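Local structure of extracellular sialidase/neuraminidase, putative (Aspergillus fumigatus, 2XZI) at residues 27-32 with 91-96; 52-57 with 68-73. The protein hydrolyses terminal sialic acid residues, probably preferring the deaminated sugar KDN, in an active site carried by a sialidase beta-propeller. One frame throughout, in Å; residues are numbered along the deposited sequence.

Contact 1 of 2, residues 27-32 with 91-96; sequences DKLSTG and LREVVG. With NA (sodium ion), chain E.
Leu-29 lays its two methyl groups over the outer strand 92-93 of a four-stranded propeller blade, where the loop 27-32 packs on the edge strand near the protein surface. CD2 comes down on the backbone of Arg-92, 3.5 Å from its C, and also meets CD2 of Leu-91 at 3.9 Å. CD1 of Leu-29 lies 3.5 Å from OE2 of Glu-93; the two side chains cross at about a right angle. CG of Glu-93 stands anti to the backbone N (chi1 -176°), and the chain, extended beyond CG, carries the carboxylate out to Leu-29 CD1. Leu-91 turns inward beneath the loop, its CB 3.7 Å from Lys-28 O, and Phe-35 and Phe-38 add further apolar contacts to this side chain.

Beyond a classic beta bulge, in which Val-94 and Val-95 both face Leu-70, Gly-96 O binds the sodium ion at 2.3 Å. Three waters bridge the segments. One runs from side chain to backbone, accepting from Leu-91 N and donating to Asp-27 OD1, while Asp-27 OD2 takes the N-H of Arg-19. The others join backbone to backbone: both donate to Leu-91 O, one also donating to Lys-28 O, and the other, 2.7 Å from Leu-91 O, accepting the N-H of Ser-30.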
# COMPACT_ATOMS: atom_id res chain seq x y z
N ASP A 27 -18.22 7.83 -0.67
CA ASP A 27 -18.08 6.84 -1.73
C ASP A 27 -18.87 5.58 -1.42
O ASP A 27 -18.71 5.00 -0.35
CB ASP A 27 -16.60 6.53 -1.98
CG ASP A 27 -15.92 7.59 -2.81
OD1 ASP A 27 -16.35 7.80 -3.97
OD2 ASP A 27 -14.98 8.25 -2.30
N LYS A 28 -19.73 5.19 -2.36
CA LYS A 28 -20.52 3.97 -2.28
C LYS A 28 -20.43 3.23 -3.62
O LYS A 28 -20.15 3.85 -4.67
CB LYS A 28 -22.00 4.30 -1.99
CG LYS A 28 -22.25 5.15 -0.75
CD LYS A 28 -23.73 5.45 -0.59
CE LYS A 28 -24.00 6.14 0.74
NZ LYS A 28 -25.44 6.51 0.88
N LEU A 29 -20.64 1.92 -3.60
CA LEU A 29 -20.76 1.14 -4.83
C LEU A 29 -22.08 1.42 -5.54
O LEU A 29 -23.00 2.01 -4.95
CB LEU A 29 -20.64 -0.36 -4.52
CG LEU A 29 -19.35 -0.77 -3.81
CD1 LEU A 29 -19.45 -2.21 -3.31
CD2 LEU A 29 -18.17 -0.64 -4.74
N SER A 30 -22.17 1.01 -6.80
CA SER A 30 -23.38 1.22 -7.59
C SER A 30 -24.58 0.48 -7.02
O SER A 30 -25.72 0.87 -7.28
CB SER A 30 -23.13 0.79 -9.03
OG SER A 30 -22.91 -0.60 -9.08
N THR A 31 -24.30 -0.55 -6.23
CA THR A 31 -25.34 -1.32 -5.53
C THR A 31 -25.91 -0.59 -4.32
O THR A 31 -26.85 -1.09 -3.70
CB THR A 31 -24.75 -2.64 -5.03
OG1 THR A 31 -23.62 -2.34 -4.19
CG2 THR A 31 -24.33 -3.53 -6.19
N GLY A 32 -25.32 0.55 -3.96
CA GLY A 32 -25.76 1.33 -2.80
C GLY A 32 -24.98 1.00 -1.54
O GLY A 32 -25.16 1.65 -0.51
N LEU A 91 -16.50 4.58 -7.36
CA LEU A 91 -16.05 3.41 -6.63
C LEU A 91 -16.56 2.11 -7.23
O LEU A 91 -17.74 1.99 -7.57
CB LEU A 91 -16.49 3.52 -5.17
CG LEU A 91 -15.83 2.52 -4.23
CD1 LEU A 91 -14.39 2.94 -3.94
CD2 LEU A 91 -16.65 2.47 -2.95
N ARG A 92 -15.66 1.14 -7.36
CA ARG A 92 -15.98 -0.23 -7.79
C ARG A 92 -15.43 -1.23 -6.77
O ARG A 92 -14.74 -0.83 -5.81
CB ARG A 92 -15.36 -0.51 -9.15
CG ARG A 92 -15.85 0.37 -10.28
CD ARG A 92 -15.13 -0.04 -11.54
NE ARG A 92 -15.52 0.76 -12.69
CZ ARG A 92 -15.18 0.46 -13.94
NH1 ARG A 92 -14.45 -0.61 -14.19
NH2 ARG A 92 -15.58 1.23 -14.94
N GLU A 93 -15.74 -2.50 -6.96
CA GLU A 93 -15.36 -3.55 -6.02
C GLU A 93 -14.57 -4.63 -6.76
O GLU A 93 -14.96 -5.06 -7.85
CB GLU A 93 -16.62 -4.16 -5.38
CG GLU A 93 -16.35 -5.20 -4.31
CD GLU A 93 -17.62 -5.63 -3.62
OE1 GLU A 93 -18.39 -6.39 -4.24
OE2 GLU A 93 -17.82 -5.20 -2.47
N VAL A 94 -13.45 -5.03 -6.17
CA VAL A 94 -12.70 -6.17 -6.68
C VAL A 94 -13.37 -7.44 -6.14
O VAL A 94 -13.71 -8.33 -6.92
CB VAL A 94 -11.22 -6.13 -6.25
CG1 VAL A 94 -10.53 -7.42 -6.67
CG2 VAL A 94 -10.51 -4.94 -6.87
N VAL A 95 -13.56 -7.50 -4.82
CA VAL A 95 -14.16 -8.66 -4.15
C VAL A 95 -14.79 -8.22 -2.84
O VAL A 95 -14.23 -7.40 -2.12
CB VAL A 95 -13.12 -9.79 -3.92
CG1 VAL A 95 -11.92 -9.31 -3.09
CG2 VAL A 95 -13.78 -11.02 -3.28
N GLY A 96 -15.97 -8.75 -2.53
CA GLY A 96 -16.70 -8.38 -1.31
C GLY A 96 -17.53 -9.52 -0.75
O GLY A 96 -18.32 -9.32 0.18
NA NA E . -18.29 -8.39 2.33
O HOH W 1 -17.77 6.78 -5.91
O HOH W 2 -19.92 3.67 -7.41
O HOH W 3 -19.70 0.24 -8.12
O HOH W 4 -16.18 -8.97 2.93
O HOH W 5 -20.11 -6.71 2.18

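Contact 2 of 2, residues 52-57 with 68-73; sequences LAFAEG and INLVYK. With NA (sodium ion), chain E.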
# COMPACT_ATOMS: atom_id res chain seq x y z
N LEU A 52 -4.69 2.87 -11.10
CA LEU A 52 -5.61 2.04 -10.31
C LEU A 52 -5.32 2.25 -8.84
O LEU A 52 -4.19 2.03 -8.39
CB LEU A 52 -5.42 0.57 -10.65
CG LEU A 52 -5.46 0.17 -12.12
CD1 LEU A 52 -5.26 -1.34 -12.29
CD2 LEU A 52 -6.77 0.60 -12.76
N ALA A 53 -6.33 2.71 -8.10
CA ALA A 53 -6.23 2.92 -6.65
C ALA A 53 -7.13 1.94 -5.91
O ALA A 53 -8.34 1.87 -6.19
CB ALA A 53 -6.62 4.36 -6.33
N PHE A 54 -6.55 1.21 -4.97
CA PHE A 54 -7.24 0.19 -4.19
C PHE A 54 -7.30 0.58 -2.73
O PHE A 54 -6.45 1.33 -2.24
CB PHE A 54 -6.51 -1.15 -4.28
CG PHE A 54 -6.27 -1.63 -5.67
CD1 PHE A 54 -5.11 -1.26 -6.36
CD2 PHE A 54 -7.17 -2.46 -6.30
CE1 PHE A 54 -4.88 -1.71 -7.67
CE2 PHE A 54 -6.94 -2.91 -7.62
CZ PHE A 54 -5.79 -2.55 -8.28
N ALA A 55 -8.31 0.06 -2.04
CA ALA A 55 -8.40 0.26 -0.60
C ALA A 55 -9.29 -0.82 0.02
O ALA A 55 -10.02 -1.54 -0.70
CB ALA A 55 -8.98 1.63 -0.30
N GLU A 56 -9.20 -0.94 1.34
CA GLU A 56 -10.17 -1.67 2.11
C GLU A 56 -11.36 -0.79 2.42
O GLU A 56 -11.23 0.27 3.03
CB GLU A 56 -9.54 -2.14 3.42
CG GLU A 56 -8.59 -3.31 3.25
CD GLU A 56 -7.99 -3.77 4.56
OE1 GLU A 56 -8.63 -3.57 5.63
OE2 GLU A 56 -6.89 -4.36 4.52
N GLY A 57 -12.53 -1.24 1.96
CA GLY A 57 -13.80 -0.59 2.29
C GLY A 57 -14.29 -1.25 3.56
O GLY A 57 -14.76 -2.39 3.57
N ILE A 68 -15.30 -6.40 5.51
CA ILE A 68 -14.41 -5.47 4.81
C ILE A 68 -14.30 -5.97 3.38
O ILE A 68 -14.02 -7.15 3.16
CB ILE A 68 -13.01 -5.41 5.48
CG1 ILE A 68 -13.12 -4.89 6.92
CG2 ILE A 68 -12.04 -4.57 4.66
CD1 ILE A 68 -11.84 -5.01 7.74
N ASN A 69 -14.56 -5.07 2.43
CA ASN A 69 -14.48 -5.39 1.00
C ASN A 69 -13.28 -4.71 0.36
O ASN A 69 -12.85 -3.64 0.82
CB ASN A 69 -15.78 -5.00 0.26
CG ASN A 69 -16.99 -5.63 0.87
OD1 ASN A 69 -16.90 -6.64 1.56
ND2 ASN A 69 -18.17 -5.07 0.59
N LEU A 70 -12.76 -5.33 -0.69
CA LEU A 70 -11.66 -4.72 -1.43
C LEU A 70 -12.23 -3.90 -2.56
O LEU A 70 -12.82 -4.46 -3.50
CB LEU A 70 -10.71 -5.79 -1.98
CG LEU A 70 -9.24 -5.38 -2.17
CD1 LEU A 70 -9.05 -4.29 -3.23
CD2 LEU A 70 -8.61 -4.97 -0.88
N VAL A 71 -12.06 -2.59 -2.47
CA VAL A 71 -12.64 -1.63 -3.40
C VAL A 71 -11.55 -0.92 -4.21
O VAL A 71 -10.37 -1.00 -3.87
CB VAL A 71 -13.59 -0.62 -2.68
CG1 VAL A 71 -14.78 -1.37 -2.05
CG2 VAL A 71 -12.84 0.26 -1.66
N TYR A 72 -11.95 -0.24 -5.28
CA TYR A 72 -10.99 0.47 -6.10
C TYR A 72 -11.63 1.57 -6.93
O TYR A 72 -12.86 1.61 -7.10
CB TYR A 72 -10.23 -0.51 -7.01
CG TYR A 72 -10.99 -1.07 -8.19
CD1 TYR A 72 -11.96 -2.05 -8.04
CD2 TYR A 72 -10.68 -0.66 -9.49
CE1 TYR A 72 -12.62 -2.59 -9.13
CE2 TYR A 72 -11.35 -1.19 -10.60
CZ TYR A 72 -12.31 -2.16 -10.41
OH TYR A 72 -12.99 -2.71 -11.49
N LYS A 73 -10.77 2.45 -7.44
CA LYS A 73 -11.14 3.41 -8.47
C LYS A 73 -10.08 3.42 -9.54
O LYS A 73 -8.90 3.21 -9.26
CB LYS A 73 -11.26 4.81 -7.89
CG LYS A 73 -12.43 5.02 -6.95
CD LYS A 73 -12.49 6.46 -6.48
CE LYS A 73 -13.75 6.67 -5.68
NZ LYS A 73 -14.00 8.08 -5.39
NA NA E . -18.29 -8.39 2.33
O HOH W 4 -16.18 -8.97 2.93
O HOH W 5 -20.11 -6.71 2.18
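The two middle strands of a propeller blade, 52-57 and 68-73, pair here as an antiparallel beta hairpin. Ala-53 with Lys-73, Ala-55 with Val-71 and Gly-57 with Asn-69 are hydrogen-bonded pairs, each closed by two N-H...O=C bonds; the bond from Ala-53 N to Lys-73 O is nearly straight at 174°. Between them, the non-hydrogen-bonded pairs put Phe-54 beside Tyr-72 and Glu-56 beside Leu-70 on one face. CD2 of Phe-54 touches Tyr-72 CB at 3.7 Å and Leu-70 CD1 at 4.0 Å, and Pro-105 and Leu-117 of the next sheet pack against the same phenyl group. The Tyr-72 ring leads away from the partner strand and meets Trp-165 edge-to-face. On this face too, Glu-56 extends across Ile-68, and Ile-68 CG2 lies 3.7 Å from Glu-56 OE1. That carboxylate is held by Arg-58 at OE1 and by the backbone N-H of Asn-104 at OE2; the Glu-56 side chain comes within about 5 Å of a bound KDN.

On the other face, Ala-55 CB lies 4.3 Å from Val-71 CG2, which also approaches Gly-57 N at 3.9 Å. Asn-69 OD1 binds the sodium ion at 2.4 Å. The amide ND2 of the same residue donates to a metal-bound water. Such twisted antiparallel pairing of a blade's middle strands, with strand 51-58 ending at the pocket residue Arg-58, is characteristic of the sialidase beta-propeller.

Both contacts build on one blade: strand 68-74 pairs with 51-58 in contact 2 and with 92-93, the outer strand that the 27-32 loop covers in contact 1. Contact 2 is wholly buried and held by regular backbone hydrogen bonds, whereas contact 1 lies at the surface and relies on leucine packing and bridging waters. Along the chain, the hairpin is nested inside the loop that contact 1 closes. The salt bridge between Asp-27 OD1 and Lys-73 NZ, 2.8 Å long, ties them directly. They meet again at the sodium ion, where Gly-96 and Asn-69 supply one oxygen each, Asp-67 and Gly-98 contribute further ligands, and two waters are shared.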